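Local coordinates for Glyoxalase/bleomycin resistance protein/dioxygenase (Catenulispora acidiphila, PDB 4G6X) that is a vicinal oxygen chelate superfamily protein that may act as a dioxygenase, its reaction and substrate being undefined, at residues N31-D36 and L78-S83; D35-A40 and A60-T65; G49-A54 and V67-P72; I99-F104 and C142-Q147; G120-Q125 and I137-C142. All blocks are in the same frame, centred on the assembly; numbering follows the deposited sequence. Where two conformers were deposited one is given.

In the fold
Interactions 1 and 3 pair strands of the sheet 29-34, 76-81, 61-67 and 51-58, and interaction 2 packs helix 37-46 on it; interactions 4 and 5 belong to a second sheet with the same 1-4-3-2 order, as in the paired modules of the vicinal oxygen chelate fold. Interactions 1 and 2, their centres about 7 Å apart, share D35 and D36. Interactions 4 and 5, centres about 9 Å apart, share C142. The sheets meet where interactions 1 and 4 touch, centres about 12 Å apart, through V32 and A102. Interactions 3 and 5 lie on opposite sides of the chain's centre, their own centres about 20 Å apart. Interactions 1, 3 and 4 also reach the second subunit.

Interaction 1: residues N31-D36 and L78-S83; sequences NVFVDD and LLEPSS
V32 and E80 sit at the tight centre of this strand pair. V32 N donates to L78 O at 3.0 Å, E80 N returns a bond to V32 O at 2.9 Å, and V34 N reaches E80 O at 2.8 Å, each nearly straight. On the buried face, V32 and L79 both pack against Y44 of helix 37-46. V34 CG1 comes near L79 CB at the end of the pair. The opposite face carries N31, L78, F33 and E80 and is partly open. There E80 CG is tucked between its own backbone N and carbonyl carbon (chi1 72°), and the extended chain beyond it runs beside the F33 side chain, pointing the same way. E80 CD comes within 3.4 Å of F33 CE1, with the carboxylate and ring planes 32° apart. This parallel pairing places strand 29-34 at the edge of the first four-stranded sheet within this chain, with 76-81 inside it, in the 1-4-3-2 order of the vicinal oxygen chelate fold. P81 O lies in the plane of the F33 ring, 3.5 Å from CD1 at its edge, and F90 of the second subunit packs on the same phenylalanine. The one side-chain bond across this face is slack: N31 ND2 reaches E80 OE2 at 3.0 Å, bent and weak. Past V34 the strands part. S82 OG gives V34 O only a weak bond and also receives K91 NZ. Beyond it a water bridges the two backbones, accepting from S82 N at 2.8 Å and donating to D35 O.

Interaction 2: residues D35-A40 and A60-T65; sequences DDQAKA and ADRWLT
Q37 holds out its side-chain amide to the backbone of R62 and pairs with it much as a neighbouring strand would. OE1 accepts from R62 N at 3.1 Å, in the carbonyl plane and on a lone pair, while NE2 donates to R62 O at 2.8 Å along an almost straight line (175°). The chain is extended beyond CG, which lies beside the backbone N (chi1 -62°), and this carries the amide clear of the helix to the strand. NE2 is used again, bonding L79 O on the adjoining strand, and a water that donates to D61 OD1 at 2.9 Å lies doubtfully close to OE1. The two bonds to R62 should fix the rotation of the amide. The R62 side chain bends at its second and third torsions and lays one guanidinium face over L64 CD2, which sits 4.1 Å above the plane near its centre; NH1 forms salt bridges with E41 and D55. At the helix start, D36 is the N-cap: its OD2 accepts from K39 N at 2.9 Å, from above the carboxylate plane. K39 NZ meets D35 OD2 on its syn lone pair at 2.8 Å, and T141 O too. The contact thus fastens the first turn of helix 37-46 to the opening of strand 61-67, with strand 76-81 alongside and L64 backbone-bonded to L79.

Interaction 3: residues G49-A54 and V67-P72; sequences GFLVKA and VSPEAP
L51 and V67 form an antiparallel hydrogen-bonded pair where strand 51-58 runs beside the end of strand 61-67, at the outer edge of the first sheet. L51 N gives a nearly straight bond to V67 O at 2.9 Å, and V67 N answers to L51 O at 2.9 Å. Just beyond, K53 and A54 both face T65, a classic beta bulge. K53 then reaches across from the strand to the loop after V67. Its CB lies 3.9 Å from V67 CG1, and its CG, anti to the backbone N (chi1 178°), stays against the same methyl. A bend at chi2 (67°) turns the rest of the chain from V67 toward P72: CD approaches P72 O, CE comes within 3.4 Å of P72 O, and NZ bonds that oxygen at 3.0 Å from above the carbonyl plane. NZ also makes a long, weak ion pair with D73. The loop it reaches is itself folded back, with a type I turn from S68 to A71 and an ST turn in which S68 OG accepts from E70 N at 3.2 Å. That hydroxyl also bonds M25 O of the second subunit. On the inner side, the F50 ring sets its edge against V67 O and S68 N, while its ring packs edge-to-face with F104. L51 CD1 rests by the P69 side chain. G49 has a positive phi as the chain leaves the helix, and its O lies 3.4 Å from P69 CD.

Interaction 4: residues I99-F104 and C142-Q147; sequences IPAASF and CGNLIQ
F104 CG stands anti to its carbonyl carbon (chi1 -56°), which swings the ring toward the neighbouring strand. With I146 CG1 beside the backbone N (chi1 -65°), CG2 stands anti to that N and meets the ring at its edge, 3.5 Å from F104 CE2. Q147 CG is also anti to the backbone N, and the extended chain lies along the other face of the sheet, where its CB touches P100 CB at 3.8 Å. Its OE1 accepts from S103 OG at 2.9 Å, but S103 was modelled in two conformers, which makes this bond less certain. The backbones pair in parallel: A101 N to L145 O, Q147 N to A102 O at 2.9 Å, and F104 N to Q147 O at 2.8 Å. A102 N is buried with no partner in the model. A water receives L145 N at 2.9 Å beside I99 O. Strand 102-106 is the outermost strand of the second sheet within this chain, beside 145-150, whose other neighbour is 134-139. I146 packs on L138 and on Y44 of helix 37-46, while A102 abuts V32 of strand 29-34.

Interaction 5: residues G120-Q125 and I137-C142; sequences GVRFTQ and ILDDTC
The F123 ring carries L138 CB over one face, a CH-pi contact with CB 4.0 Å from the ring centroid, and meets the Y113 ring edge-to-face. The R122 guanidinium has T124 CG2 over one face, offset toward the rim, and D139 OD2 at its edge: NH1 forms a salt bridge to that oxygen at 2.8 Å, in its own plane but from above the carboxylate, the two planes 86° apart. D139 OD1 meanwhile accepts from T141 N at 2.9 Å, an Asx turn, so both oxygens of this carboxylate are used. The strands are antiparallel, with D139 N bonded to R122 O at 2.9 Å. A classic beta bulge follows, T124 and Q125 both facing I137. T124 N at 2.9 Å and Q125 N at 3.2 Å reach I137 O from the same face of its plane. T124 OG1, between its backbone N and carbonyl carbon (chi1 61°), presses close to I137 CG2 at 3.2 Å. The contact is the open end of the hairpin of strands 123-129 and 134-139. L116 of helix 109-118 covers V121, F123 and L138, and strand 145-150 continues the sheet beside 134-139, where L145 packs on I137.

Interaction 1: residues N31-D36 and L78-S83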
# COMPACT_ATOMS: atom_id res chain seq x y z
N ASN A 31 -2.51 1.54 -2.16
CA ASN A 31 -2.69 2.12 -3.51
C ASN A 31 -1.87 1.43 -4.56
O ASN A 31 -0.80 0.87 -4.27
CB ASN A 31 -2.35 3.61 -3.51
CG ASN A 31 -0.90 3.88 -3.18
OD1 ASN A 31 -0.42 3.48 -2.11
ND2 ASN A 31 -0.18 4.50 -4.09
N VAL A 32 -2.40 1.43 -5.77
CA VAL A 32 -1.60 1.14 -6.96
C VAL A 32 -1.81 2.30 -7.93
O VAL A 32 -2.92 2.86 -8.06
CB VAL A 32 -2.05 -0.20 -7.58
CG1 VAL A 32 -1.56 -0.38 -9.00
CG2 VAL A 32 -1.54 -1.35 -6.73
N PHE A 33 -0.72 2.68 -8.64
CA PHE A 33 -0.78 3.67 -9.65
C PHE A 33 -1.10 3.06 -10.98
O PHE A 33 -0.33 2.21 -11.46
CB PHE A 33 0.58 4.40 -9.74
CG PHE A 33 0.93 5.24 -8.51
CD1 PHE A 33 0.38 6.49 -8.33
CD2 PHE A 33 1.85 4.82 -7.61
CE1 PHE A 33 0.69 7.26 -7.22
CE2 PHE A 33 2.17 5.56 -6.46
CZ PHE A 33 1.60 6.80 -6.29
N VAL A 34 -2.22 3.46 -11.55
CA VAL A 34 -2.70 2.86 -12.83
C VAL A 34 -2.62 3.90 -13.93
O VAL A 34 -2.84 5.10 -13.74
CB VAL A 34 -4.13 2.31 -12.70
CG1 VAL A 34 -4.17 1.28 -11.61
CG2 VAL A 34 -5.15 3.40 -12.38
N ASP A 35 -2.32 3.43 -15.13
CA ASP A 35 -2.27 4.33 -16.25
C ASP A 35 -3.63 4.92 -16.68
O ASP A 35 -3.71 6.10 -17.02
CB ASP A 35 -1.57 3.67 -17.42
CG ASP A 35 -2.32 2.47 -18.00
OD1 ASP A 35 -3.16 1.87 -17.26
OD2 ASP A 35 -2.06 2.10 -19.19
N ASP A 36 -4.72 4.15 -16.57
CA ASP A 36 -6.04 4.52 -17.08
C ASP A 36 -7.03 3.95 -16.07
O ASP A 36 -7.10 2.73 -15.90
CB ASP A 36 -6.19 3.84 -18.45
CG ASP A 36 -7.54 4.06 -19.11
OD1 ASP A 36 -7.53 4.27 -20.34
OD2 ASP A 36 -8.62 3.94 -18.49
N LEU A 78 -6.82 1.83 -3.54
CA LEU A 78 -7.05 3.01 -4.34
C LEU A 78 -6.36 2.79 -5.68
O LEU A 78 -5.20 2.40 -5.68
CB LEU A 78 -6.38 4.24 -3.66
CG LEU A 78 -6.48 5.57 -4.39
CD1 LEU A 78 -7.91 6.09 -4.39
CD2 LEU A 78 -5.50 6.55 -3.72
N LEU A 79 -7.11 2.95 -6.76
CA LEU A 79 -6.62 2.79 -8.12
C LEU A 79 -6.36 4.19 -8.63
O LEU A 79 -7.25 4.85 -9.14
CB LEU A 79 -7.63 2.01 -8.96
CG LEU A 79 -7.99 0.63 -8.42
CD1 LEU A 79 -9.08 0.03 -9.30
CD2 LEU A 79 -6.78 -0.27 -8.28
N GLU A 80 -5.15 4.69 -8.38
CA GLU A 80 -4.95 6.13 -8.61
C GLU A 80 -4.17 6.48 -9.86
O GLU A 80 -3.39 5.65 -10.32
CB GLU A 80 -4.38 6.85 -7.40
CG GLU A 80 -3.00 6.55 -7.10
CD GLU A 80 -2.43 7.33 -5.89
OE1 GLU A 80 -2.28 8.58 -5.86
OE2 GLU A 80 -2.08 6.61 -4.96
N PRO A 81 -4.44 7.66 -10.42
CA PRO A 81 -3.80 8.03 -11.68
C PRO A 81 -2.29 8.12 -11.56
O PRO A 81 -1.72 8.37 -10.48
CB PRO A 81 -4.39 9.41 -12.02
CG PRO A 81 -5.63 9.51 -11.22
CD PRO A 81 -5.41 8.68 -9.98
N SER A 82 -1.62 7.95 -12.69
CA SER A 82 -0.14 7.98 -12.79
C SER A 82 0.34 9.25 -13.45
O SER A 82 1.36 9.21 -14.11
CB SER A 82 0.35 6.75 -13.59
OG SER A 82 -0.07 5.53 -12.94
N SER A 83 -0.35 10.37 -13.27
CA SER A 83 -0.05 11.58 -14.04
C SER A 83 1.10 12.36 -13.46
O SER A 83 1.74 13.11 -14.22
CB SER A 83 -1.27 12.49 -14.16
OG SER A 83 -1.86 12.58 -12.90
O HOH W 1 -2.71 8.17 -15.27

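Interaction 2: residues D35-A40 and A60-T65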
# COMPACT_ATOMS: atom_id res chain seq x y z
N ASP A 35 -2.32 3.43 -15.13
CA ASP A 35 -2.27 4.33 -16.25
C ASP A 35 -3.63 4.92 -16.68
O ASP A 35 -3.71 6.10 -17.02
CB ASP A 35 -1.57 3.67 -17.42
CG ASP A 35 -2.32 2.47 -18.00
OD1 ASP A 35 -3.16 1.87 -17.26
OD2 ASP A 35 -2.06 2.10 -19.19
N ASP A 36 -4.72 4.15 -16.57
CA ASP A 36 -6.04 4.52 -17.08
C ASP A 36 -7.03 3.95 -16.07
O ASP A 36 -7.10 2.73 -15.90
CB ASP A 36 -6.19 3.84 -18.45
CG ASP A 36 -7.54 4.06 -19.11
OD1 ASP A 36 -7.53 4.27 -20.34
OD2 ASP A 36 -8.62 3.94 -18.49
N GLN A 37 -7.73 4.83 -15.35
CA GLN A 37 -8.66 4.31 -14.30
C GLN A 37 -9.81 3.48 -14.81
O GLN A 37 -10.27 2.64 -14.04
CB GLN A 37 -9.22 5.41 -13.41
CG GLN A 37 -8.13 6.11 -12.64
CD GLN A 37 -8.70 7.22 -11.71
OE1 GLN A 37 -9.19 8.26 -12.18
NE2 GLN A 37 -8.66 6.98 -10.38
N ALA A 38 -10.35 3.77 -15.99
CA ALA A 38 -11.41 2.94 -16.55
C ALA A 38 -10.92 1.54 -16.86
O ALA A 38 -11.59 0.53 -16.58
CB ALA A 38 -12.03 3.60 -17.77
N LYS A 39 -9.74 1.43 -17.48
CA LYS A 39 -9.14 0.11 -17.67
C LYS A 39 -8.93 -0.62 -16.33
O LYS A 39 -9.22 -1.84 -16.18
CB LYS A 39 -7.80 0.21 -18.43
CG LYS A 39 -7.08 -1.12 -18.62
CD LYS A 39 -5.90 -1.08 -19.60
CE LYS A 39 -4.95 0.08 -19.22
NZ LYS A 39 -3.71 0.07 -20.06
N ALA A 40 -8.43 0.12 -15.34
CA ALA A 40 -8.14 -0.47 -14.05
C ALA A 40 -9.43 -0.97 -13.37
O ALA A 40 -9.42 -2.08 -12.80
CB ALA A 40 -7.45 0.54 -13.15
N ALA A 60 -10.71 16.03 -12.77
CA ALA A 60 -10.86 15.25 -14.01
C ALA A 60 -10.64 13.78 -13.78
O ALA A 60 -10.84 12.96 -14.70
CB ALA A 60 -9.86 15.73 -15.07
N ASP A 61 -10.19 13.42 -12.57
CA ASP A 61 -10.02 11.99 -12.25
C ASP A 61 -11.03 11.63 -11.15
O ASP A 61 -11.92 12.42 -10.78
CB ASP A 61 -8.59 11.66 -11.80
CG ASP A 61 -7.53 12.15 -12.82
OD1 ASP A 61 -7.52 11.65 -13.96
OD2 ASP A 61 -6.73 12.99 -12.44
N ARG A 62 -10.90 10.39 -10.72
CA ARG A 62 -11.74 9.85 -9.71
C ARG A 62 -10.97 9.41 -8.53
O ARG A 62 -9.88 8.85 -8.65
CB ARG A 62 -12.42 8.57 -10.25
CG ARG A 62 -13.25 8.83 -11.46
CD ARG A 62 -13.11 7.70 -12.43
NE ARG A 62 -13.93 6.58 -12.03
CZ ARG A 62 -14.02 5.46 -12.73
NH1 ARG A 62 -14.85 4.50 -12.34
NH2 ARG A 62 -13.27 5.26 -13.81
N TRP A 63 -11.63 9.52 -7.35
CA TRP A 63 -11.24 8.73 -6.21
C TRP A 63 -11.95 7.43 -6.36
O TRP A 63 -13.15 7.39 -6.24
CB TRP A 63 -11.71 9.42 -4.91
CG TRP A 63 -11.42 8.63 -3.66
CD1 TRP A 63 -12.25 7.73 -2.99
CD2 TRP A 63 -10.19 8.64 -2.90
NE1 TRP A 63 -11.62 7.22 -1.90
CE2 TRP A 63 -10.39 7.73 -1.78
CE3 TRP A 63 -9.00 9.36 -2.98
CZ2 TRP A 63 -9.39 7.50 -0.84
CZ3 TRP A 63 -8.00 9.13 -2.02
CH2 TRP A 63 -8.20 8.24 -0.97
N LEU A 64 -11.20 6.39 -6.66
CA LEU A 64 -11.74 5.06 -6.96
C LEU A 64 -11.07 4.03 -6.09
O LEU A 64 -9.84 3.76 -6.23
CB LEU A 64 -11.42 4.81 -8.43
CG LEU A 64 -11.85 3.44 -8.94
CD1 LEU A 64 -13.36 3.25 -8.80
CD2 LEU A 64 -11.34 3.26 -10.39
N THR A 65 -11.85 3.40 -5.19
CA THR A 65 -11.29 2.36 -4.39
C THR A 65 -12.08 1.09 -4.62
O THR A 65 -13.27 1.13 -4.93
CB THR A 65 -11.31 2.69 -2.90
OG1 THR A 65 -12.67 2.91 -2.51
CG2 THR A 65 -10.53 3.93 -2.64
O HOH W 2 -9.07 9.23 -14.49

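Interaction 3: residues G49-A54 and V67-P72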
# COMPACT_ATOMS: atom_id res chain seq x y z
N GLY A 49 -11.66 -9.79 -9.33
CA GLY A 49 -12.80 -10.02 -8.44
C GLY A 49 -13.03 -9.05 -7.30
O GLY A 49 -13.89 -9.28 -6.42
N PHE A 50 -12.26 -7.97 -7.27
CA PHE A 50 -12.58 -6.90 -6.34
C PHE A 50 -13.93 -6.21 -6.64
O PHE A 50 -14.46 -6.27 -7.75
CB PHE A 50 -11.47 -5.84 -6.26
CG PHE A 50 -10.13 -6.37 -5.77
CD1 PHE A 50 -9.91 -6.62 -4.41
CD2 PHE A 50 -9.10 -6.58 -6.64
CE1 PHE A 50 -8.69 -7.08 -3.96
CE2 PHE A 50 -7.86 -7.01 -6.20
CZ PHE A 50 -7.64 -7.25 -4.85
N LEU A 51 -14.49 -5.59 -5.62
CA LEU A 51 -15.74 -4.85 -5.74
C LEU A 51 -15.47 -3.36 -5.61
O LEU A 51 -14.66 -2.94 -4.75
CB LEU A 51 -16.69 -5.22 -4.59
CG LEU A 51 -16.93 -6.72 -4.39
CD1 LEU A 51 -17.93 -6.88 -3.25
CD2 LEU A 51 -17.45 -7.35 -5.67
N VAL A 52 -16.18 -2.56 -6.38
CA VAL A 52 -16.04 -1.08 -6.20
C VAL A 52 -16.62 -0.66 -4.84
O VAL A 52 -17.71 -1.12 -4.45
CB VAL A 52 -16.73 -0.30 -7.34
CG1 VAL A 52 -16.77 1.20 -7.02
CG2 VAL A 52 -15.98 -0.57 -8.64
N LYS A 53 -15.85 0.11 -4.06
CA LYS A 53 -16.26 0.61 -2.78
C LYS A 53 -16.65 2.08 -2.89
O LYS A 53 -17.73 2.47 -2.55
CB LYS A 53 -15.15 0.42 -1.76
CG LYS A 53 -15.45 0.95 -0.41
CD LYS A 53 -16.60 0.13 0.20
CE LYS A 53 -16.60 0.33 1.70
NZ LYS A 53 -17.64 -0.53 2.32
N ALA A 54 -15.76 2.89 -3.41
CA ALA A 54 -16.05 4.28 -3.63
C ALA A 54 -15.60 4.68 -5.07
O ALA A 54 -14.51 4.29 -5.55
CB ALA A 54 -15.36 5.14 -2.59
N VAL A 67 -12.52 -3.18 -2.85
CA VAL A 67 -12.34 -3.98 -1.66
C VAL A 67 -12.50 -5.45 -2.06
O VAL A 67 -13.10 -5.75 -3.11
CB VAL A 67 -13.39 -3.68 -0.59
CG1 VAL A 67 -13.15 -2.34 0.06
CG2 VAL A 67 -14.78 -3.74 -1.18
N SER A 68 -11.96 -6.33 -1.23
CA SER A 68 -12.17 -7.77 -1.41
C SER A 68 -13.60 -8.11 -1.00
O SER A 68 -14.12 -7.55 -0.02
CB SER A 68 -11.19 -8.57 -0.52
OG SER A 68 -11.53 -9.96 -0.51
N PRO A 69 -14.24 -9.02 -1.75
CA PRO A 69 -15.58 -9.48 -1.35
C PRO A 69 -15.57 -10.12 0.03
O PRO A 69 -16.56 -10.04 0.76
CB PRO A 69 -15.98 -10.51 -2.42
CG PRO A 69 -14.94 -10.48 -3.45
CD PRO A 69 -13.84 -9.52 -3.07
N GLU A 70 -14.46 -10.76 0.39
CA GLU A 70 -14.35 -11.40 1.73
C GLU A 70 -14.36 -10.35 2.84
O GLU A 70 -14.73 -10.65 3.99
CB GLU A 70 -13.05 -12.24 1.86
CG GLU A 70 -12.75 -13.27 0.75
CD GLU A 70 -13.39 -14.65 0.95
OE1 GLU A 70 -13.66 -15.05 2.11
OE2 GLU A 70 -13.59 -15.36 -0.07
N ALA A 71 -13.95 -9.11 2.52
CA ALA A 71 -13.82 -8.05 3.51
C ALA A 71 -14.25 -6.67 3.00
O ALA A 71 -13.40 -5.78 2.84
CB ALA A 71 -12.38 -7.99 4.02
N PRO A 72 -15.55 -6.49 2.74
CA PRO A 72 -16.06 -5.26 2.15
C PRO A 72 -15.90 -4.03 3.01
O PRO A 72 -15.84 -2.93 2.49
CB PRO A 72 -17.54 -5.58 1.90
CG PRO A 72 -17.86 -6.61 2.95
CD PRO A 72 -16.63 -7.48 2.92

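Interaction 4: residues I99-F104 and C142-Q147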
# COMPACT_ATOMS: atom_id res chain seq x y z
N ILE A 99 9.69 -6.66 -10.35
CA ILE A 99 9.29 -6.34 -9.01
C ILE A 99 7.82 -5.91 -8.94
O ILE A 99 7.40 -5.00 -9.62
CB ILE A 99 10.14 -5.18 -8.42
CG1 ILE A 99 11.62 -5.60 -8.37
CG2 ILE A 99 9.61 -4.82 -7.07
CD1 ILE A 99 12.54 -4.42 -8.20
N PRO A 100 7.02 -6.61 -8.16
CA PRO A 100 5.59 -6.27 -8.04
C PRO A 100 5.32 -5.02 -7.21
O PRO A 100 6.04 -4.73 -6.26
CB PRO A 100 4.99 -7.50 -7.34
CG PRO A 100 6.12 -8.07 -6.60
CD PRO A 100 7.33 -7.87 -7.46
N ALA A 101 4.35 -4.25 -7.66
CA ALA A 101 3.94 -3.03 -7.01
C ALA A 101 3.08 -3.28 -5.81
O ALA A 101 2.97 -2.41 -4.91
CB ALA A 101 3.17 -2.17 -8.01
N ALA A 102 2.45 -4.44 -5.80
CA ALA A 102 1.57 -4.79 -4.71
C ALA A 102 1.40 -6.29 -4.66
O ALA A 102 1.67 -7.01 -5.63
CB ALA A 102 0.22 -4.12 -4.91
N SER A 103 1.00 -6.78 -3.48
CA SER A 103 0.81 -8.22 -3.27
C SER A 103 -0.50 -8.51 -2.53
O SER A 103 -0.78 -7.88 -1.50
CB SER A 103 1.99 -8.83 -2.48
OG SER A 103 3.27 -8.41 -2.92
N PHE A 104 -1.25 -9.51 -3.02
CA PHE A 104 -2.58 -9.94 -2.45
C PHE A 104 -2.50 -11.36 -2.04
O PHE A 104 -1.77 -12.14 -2.62
CB PHE A 104 -3.73 -9.77 -3.46
CG PHE A 104 -3.83 -8.37 -3.98
CD1 PHE A 104 -4.13 -7.33 -3.12
CD2 PHE A 104 -3.49 -8.06 -5.28
CE1 PHE A 104 -4.14 -6.01 -3.56
CE2 PHE A 104 -3.49 -6.75 -5.73
CZ PHE A 104 -3.79 -5.71 -4.88
N CYS A 142 -2.10 -2.29 -16.47
CA CYS A 142 -2.11 -0.88 -16.10
C CYS A 142 -0.70 -0.32 -15.79
O CYS A 142 -0.60 0.77 -15.21
CB CYS A 142 -3.01 -0.61 -14.89
SG CYS A 142 -4.73 -1.08 -15.23
N GLY A 143 0.35 -1.06 -16.13
CA GLY A 143 1.73 -0.70 -15.87
C GLY A 143 2.37 -1.30 -14.62
O GLY A 143 3.50 -0.94 -14.28
N ASN A 144 1.69 -2.24 -13.95
CA ASN A 144 2.19 -2.91 -12.75
C ASN A 144 2.25 -4.43 -12.87
O ASN A 144 1.44 -5.07 -13.62
CB ASN A 144 1.33 -2.60 -11.54
CG ASN A 144 1.05 -1.16 -11.34
OD1 ASN A 144 -0.09 -0.69 -11.53
ND2 ASN A 144 2.06 -0.40 -10.96
N LEU A 145 3.17 -5.01 -12.11
CA LEU A 145 3.14 -6.43 -11.82
C LEU A 145 2.50 -6.56 -10.44
O LEU A 145 2.73 -5.71 -9.57
CB LEU A 145 4.58 -7.00 -11.80
CG LEU A 145 5.36 -6.96 -13.14
CD1 LEU A 145 6.79 -7.39 -12.99
CD2 LEU A 145 4.67 -7.81 -14.22
N ILE A 146 1.74 -7.63 -10.25
CA ILE A 146 0.97 -7.82 -9.04
C ILE A 146 1.30 -9.20 -8.57
O ILE A 146 1.28 -10.14 -9.38
CB ILE A 146 -0.53 -7.77 -9.32
CG1 ILE A 146 -0.94 -6.37 -9.82
CG2 ILE A 146 -1.36 -8.13 -8.08
CD1 ILE A 146 -0.64 -5.22 -8.86
N GLN A 147 1.67 -9.32 -7.31
CA GLN A 147 1.97 -10.62 -6.74
C GLN A 147 0.77 -11.22 -6.00
O GLN A 147 0.12 -10.54 -5.19
CB GLN A 147 3.19 -10.50 -5.81
CG GLN A 147 3.76 -11.79 -5.26
CD GLN A 147 4.89 -11.53 -4.29
OE1 GLN A 147 4.73 -10.84 -3.28
NE2 GLN A 147 6.00 -12.09 -4.57
O HOH W 3 5.17 -3.59 -10.64

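Interaction 5: residues G120-Q125 and I137-C142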
# COMPACT_ATOMS: atom_id res chain seq x y z
N GLY A 120 -7.85 -14.77 -19.22
CA GLY A 120 -6.93 -14.12 -20.16
C GLY A 120 -6.00 -13.18 -19.42
O GLY A 120 -5.50 -12.19 -20.01
N VAL A 121 -5.77 -13.44 -18.13
CA VAL A 121 -4.77 -12.67 -17.37
C VAL A 121 -3.38 -13.21 -17.71
O VAL A 121 -3.17 -14.44 -17.78
CB VAL A 121 -5.01 -12.77 -15.83
CG1 VAL A 121 -3.87 -12.12 -15.05
CG2 VAL A 121 -6.33 -12.13 -15.41
N ARG A 122 -2.43 -12.32 -17.91
CA ARG A 122 -1.10 -12.70 -18.26
C ARG A 122 -0.24 -12.86 -17.01
O ARG A 122 -0.13 -11.95 -16.24
CB ARG A 122 -0.54 -11.60 -19.13
CG ARG A 122 0.81 -11.84 -19.72
CD ARG A 122 1.34 -10.61 -20.44
NE ARG A 122 2.76 -10.71 -20.50
CZ ARG A 122 3.61 -9.83 -20.03
NH1 ARG A 122 3.21 -8.70 -19.49
NH2 ARG A 122 4.86 -10.09 -20.12
N PHE A 123 0.39 -14.02 -16.85
CA PHE A 123 1.34 -14.20 -15.74
C PHE A 123 2.78 -14.15 -16.25
O PHE A 123 3.13 -14.81 -17.28
CB PHE A 123 1.09 -15.53 -15.05
CG PHE A 123 -0.12 -15.52 -14.15
CD1 PHE A 123 0.03 -15.36 -12.79
CD2 PHE A 123 -1.40 -15.60 -14.70
CE1 PHE A 123 -1.09 -15.32 -11.97
CE2 PHE A 123 -2.51 -15.54 -13.89
CZ PHE A 123 -2.37 -15.41 -12.54
N THR A 124 3.62 -13.40 -15.53
CA THR A 124 5.07 -13.36 -15.75
C THR A 124 5.82 -14.38 -14.91
O THR A 124 6.94 -14.77 -15.23
CB THR A 124 5.63 -11.96 -15.51
OG1 THR A 124 5.38 -11.59 -14.14
CG2 THR A 124 4.95 -10.94 -16.43
N GLN A 125 5.20 -14.82 -13.82
CA GLN A 125 5.71 -15.91 -13.00
C GLN A 125 4.56 -16.80 -12.57
O GLN A 125 3.64 -16.34 -11.90
CB GLN A 125 6.43 -15.39 -11.75
CG GLN A 125 7.16 -16.46 -10.94
CD GLN A 125 7.19 -16.11 -9.47
OE1 GLN A 125 7.90 -15.19 -9.06
NE2 GLN A 125 6.37 -16.80 -8.68
N ILE A 137 3.13 -14.09 -10.19
CA ILE A 137 3.17 -12.67 -10.57
C ILE A 137 2.41 -12.47 -11.87
O ILE A 137 2.64 -13.19 -12.86
CB ILE A 137 4.60 -12.16 -10.68
CG1 ILE A 137 5.28 -12.29 -9.32
CG2 ILE A 137 4.62 -10.70 -11.17
CD1 ILE A 137 6.72 -11.90 -9.33
N LEU A 138 1.48 -11.52 -11.83
CA LEU A 138 0.65 -11.19 -12.99
C LEU A 138 0.79 -9.73 -13.44
O LEU A 138 1.23 -8.88 -12.67
CB LEU A 138 -0.85 -11.54 -12.74
CG LEU A 138 -1.56 -10.74 -11.64
CD1 LEU A 138 -2.26 -9.51 -12.19
CD2 LEU A 138 -2.63 -11.60 -10.97
N ASP A 139 0.47 -9.51 -14.73
CA ASP A 139 0.45 -8.16 -15.33
C ASP A 139 -0.98 -7.59 -15.16
O ASP A 139 -1.99 -8.19 -15.64
CB ASP A 139 0.84 -8.30 -16.79
CG ASP A 139 0.77 -6.98 -17.57
OD1 ASP A 139 0.46 -5.92 -17.04
OD2 ASP A 139 1.03 -7.09 -18.79
N ASP A 140 -1.10 -6.45 -14.47
CA ASP A 140 -2.41 -5.84 -14.29
C ASP A 140 -2.98 -5.08 -15.47
O ASP A 140 -4.09 -4.52 -15.38
CB ASP A 140 -2.51 -5.00 -12.98
CG ASP A 140 -1.89 -3.66 -13.07
OD1 ASP A 140 -1.19 -3.36 -14.06
OD2 ASP A 140 -2.08 -2.86 -12.11
N THR A 141 -2.21 -5.02 -16.61
CA THR A 141 -2.53 -4.26 -17.82
C THR A 141 -2.36 -2.75 -17.70
O THR A 141 -2.53 -2.05 -18.67
CB THR A 141 -3.90 -4.57 -18.48
OG1 THR A 141 -5.01 -4.01 -17.75
CG2 THR A 141 -4.11 -6.11 -18.61
N CYS A 142 -2.10 -2.29 -16.47
CA CYS A 142 -2.11 -0.88 -16.10
C CYS A 142 -0.70 -0.32 -15.79
O CYS A 142 -0.60 0.77 -15.21
CB CYS A 142 -3.01 -0.61 -14.89
SG CYS A 142 -4.73 -1.08 -15.23
O HOH W 4 -2.86 -9.38 -17.89